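PDB 5VIT: malonate decarboxylase acyl carrier protein from Pseudomonas fluorescens, which probably serves as the acyl carrier subunit of malonate decarboxylase, holding acetyl and malonyl groups as thioesters on a phosphoribosyl-dephospho-CoA prosthetic group during turnover. Local coordinates for residues L71-H76 against Q91-I96. Numbering follows the deposited sequence.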
loop_
_atom_site.group_PDB
_atom_site.type_symbol
_atom_site.label_atom_id
_atom_site.label_comp_id
_atom_site.label_asym_id
_atom_site.label_seq_id
_atom_site.Cartn_x
_atom_site.Cartn_y
_atom_site.Cartn_z
ATOM N N LEU B 71 -16.818 -21.857 8.035
ATOM C CA LEU B 71 -16.521 -22.788 6.960
ATOM C C LEU B 71 -15.737 -23.968 7.481
ATOM O O LEU B 71 -15.172 -23.926 8.577
ATOM C CB LEU B 71 -15.729 -22.101 5.844
ATOM C CG LEU B 71 -16.379 -20.971 5.050
ATOM C CD1 LEU B 71 -15.375 -20.378 4.098
ATOM C CD2 LEU B 71 -17.584 -21.479 4.286
ATOM N N LEU B 72 -15.728 -25.025 6.680
ATOM C CA LEU B 72 -14.828 -26.154 6.858
ATOM C C LEU B 72 -13.798 -26.031 5.757
ATOM O O LEU B 72 -14.145 -26.028 4.575
ATOM C CB LEU B 72 -15.569 -27.488 6.767
ATOM C CG LEU B 72 -16.142 -28.136 8.028
ATOM C CD1 LEU B 72 -16.641 -27.109 9.002
ATOM C CD2 LEU B 72 -17.254 -29.105 7.680
ATOM N N ILE B 73 -12.534 -25.883 6.134
ATOM C CA ILE B 73 -11.507 -25.665 5.130
ATOM C C ILE B 73 -10.498 -26.771 5.225
ATOM O O ILE B 73 -9.944 -27.045 6.295
ATOM C CB ILE B 73 -10.810 -24.298 5.285
ATOM C CG1 ILE B 73 -11.782 -23.164 4.947
ATOM C CG2 ILE B 73 -9.591 -24.209 4.364
ATOM C CD1 ILE B 73 -11.138 -21.786 4.951
ATOM N N ASP B 74 -10.290 -27.430 4.096
ATOM C CA ASP B 74 -9.296 -28.482 4.002
ATOM C C ASP B 74 -8.212 -28.064 3.002
ATOM O O ASP B 74 -8.495 -27.735 1.842
ATOM C CB ASP B 74 -9.957 -29.794 3.596
ATOM C CG ASP B 74 -9.210 -31.006 4.104
ATOM O OD1 ASP B 74 -8.023 -30.868 4.496
ATOM O OD2 ASP B 74 -9.808 -32.104 4.089
ATOM N N ILE B 75 -6.973 -28.060 3.470
ATOM C CA ILE B 75 -5.859 -27.605 2.659
ATOM C C ILE B 75 -4.884 -28.746 2.423
ATOM O O ILE B 75 -4.539 -29.473 3.358
ATOM C CB ILE B 75 -5.134 -26.422 3.328
ATOM C CG1 ILE B 75 -6.021 -25.178 3.303
ATOM C CG2 ILE B 75 -3.797 -26.155 2.655
ATOM C CD1 ILE B 75 -5.479 -24.041 4.110
ATOM N N HIS B 76 -4.465 -28.915 1.168
ATOM C CA HIS B 76 -3.409 -29.864 0.826
ATOM C C HIS B 76 -2.316 -29.087 0.144
ATOM O O HIS B 76 -2.461 -28.678 -1.013
ATOM C CB HIS B 76 -3.932 -31.000 -0.073
ATOM C CG HIS B 76 -5.073 -31.766 0.527
ATOM N ND1 HIS B 76 -6.290 -31.912 -0.107
ATOM C CD2 HIS B 76 -5.183 -32.424 1.709
ATOM C CE1 HIS B 76 -7.100 -32.626 0.655
ATOM N NE2 HIS B 76 -6.455 -32.942 1.767
ATOM N N GLN B 91 -8.805 -16.370 -3.091
ATOM C CA GLN B 91 -9.564 -16.889 -4.240
ATOM C C GLN B 91 -10.716 -17.819 -3.815
ATOM O O GLN B 91 -11.830 -17.755 -4.352
ATOM C CB GLN B 91 -8.651 -17.656 -5.195
ATOM C CG GLN B 91 -7.551 -16.835 -5.858
ATOM C CD GLN B 91 -6.648 -17.684 -6.764
ATOM O OE1 GLN B 91 -6.694 -18.928 -6.739
ATOM N NE2 GLN B 91 -5.812 -17.009 -7.560
ATOM N N GLY B 92 -10.423 -18.704 -2.865
ATOM C CA GLY B 92 -11.419 -19.608 -2.323
ATOM C C GLY B 92 -12.565 -18.879 -1.637
ATOM O O GLY B 92 -13.729 -19.148 -1.926
ATOM N N PHE B 93 -12.237 -17.953 -0.738
ATOM C CA PHE B 93 -13.251 -17.169 -0.015
ATOM C C PHE B 93 -14.095 -16.343 -0.966
ATOM O O PHE B 93 -15.288 -16.161 -0.732
ATOM C CB PHE B 93 -12.603 -16.252 1.032
ATOM C CG PHE B 93 -12.313 -16.939 2.345
ATOM C CD1 PHE B 93 -11.038 -17.410 2.635
ATOM C CD2 PHE B 93 -13.319 -17.122 3.287
ATOM C CE1 PHE B 93 -10.763 -18.038 3.844
ATOM C CE2 PHE B 93 -13.052 -17.754 4.493
ATOM C CZ PHE B 93 -11.773 -18.214 4.775
ATOM N N GLU B 94 -13.470 -15.850 -2.038
ATOM C CA GLU B 94 -14.162 -15.109 -3.086
ATOM C C GLU B 94 -15.273 -15.915 -3.765
ATOM O O GLU B 94 -16.386 -15.418 -3.930
ATOM C CB GLU B 94 -13.171 -14.648 -4.154
ATOM C CG GLU B 94 -13.416 -13.239 -4.670
ATOM C CD GLU B 94 -12.739 -12.185 -3.802
ATOM O OE1 GLU B 94 -12.139 -12.564 -2.765
ATOM O OE2 GLU B 94 -12.789 -10.985 -4.159
ATOM N N GLU B 95 -14.951 -17.138 -4.192
ATOM C CA GLU B 95 -15.932 -18.021 -4.838
ATOM C C GLU B 95 -17.101 -18.409 -3.923
ATOM O O GLU B 95 -18.256 -18.430 -4.354
ATOM C CB GLU B 95 -15.257 -19.294 -5.343
ATOM C CG GLU B 95 -14.408 -19.104 -6.570
ATOM C CD GLU B 95 -13.974 -20.425 -7.184
ATOM O OE1 GLU B 95 -14.738 -21.413 -7.094
ATOM O OE2 GLU B 95 -12.867 -20.475 -7.764
ATOM N N ILE B 96 -16.786 -18.710 -2.666
ATOM C CA ILE B 96 -17.774 -19.126 -1.671
ATOM C C ILE B 96 -18.890 -18.083 -1.474
ATOM O O ILE B 96 -20.025 -18.436 -1.142
ATOM C CB ILE B 96 -17.080 -19.422 -0.307
ATOM C CG1 ILE B 96 -17.481 -20.796 0.217
ATOM C CG2 ILE B 96 -17.403 -18.367 0.736
ATOM C CD1 ILE B 96 -16.820 -21.910 -0.502
#
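Leu71 and Ile73 meet the ring of Phe93 where helix 82-96 lies against one face of a five-stranded mixed sheet, a worked example of how the layers of a two-layer alpha/beta sandwich meet through apolar groups. Strand 71-78 is the central strand of that sheet, and the short segments 71-76 and 91-96 run roughly antiparallel, at 144°, with 11.8 Å between their axes. Side chains therefore have to bridge the gap, and no hydrogen bond joins the two segments.

The tight part is the aromatic one. Phe93 reaches inward with its ring, which touches two methyls two residues apart on the strand. CD1 of Leu71 comes obliquely to CE2 of Phe93 at 3.5 Å, while the Ile73 side chain runs nearly perpendicular to that of Phe93, its CD1 meeting CZ of Phe93 obliquely at 3.6 Å. With CG1 of Ile73 anti to the carbonyl carbon (chi1 -68°) and the chain then extended, CD1 is carried out toward the helix, and CG2 takes the place anti to the backbone N. Around this cluster, Ile73 also rests on Val30 and Leu32 of strand 27-34 and on Ile42 of strand 39-46, while Phe93 touches Pro68.

Packing is slacker toward Ile96, where the side chains of Ile96 and Leu71 pass alongside one another, pointing opposite ways, and Ile96 leans further on Leu32 and Ala18. On the solvent side, Glu94 is exposed and makes a weak hydrogen bond through OE2 to OG1 of Thr522 of the MdcA chain; Glu95 is also exposed but touches Ala18 and Val20 of strand 18-21. Leu71 thus spans both regimes with its two methyls: CD1 is pressed to the ring, and CD2 stands 4.1 Å from CG1 of Ile96.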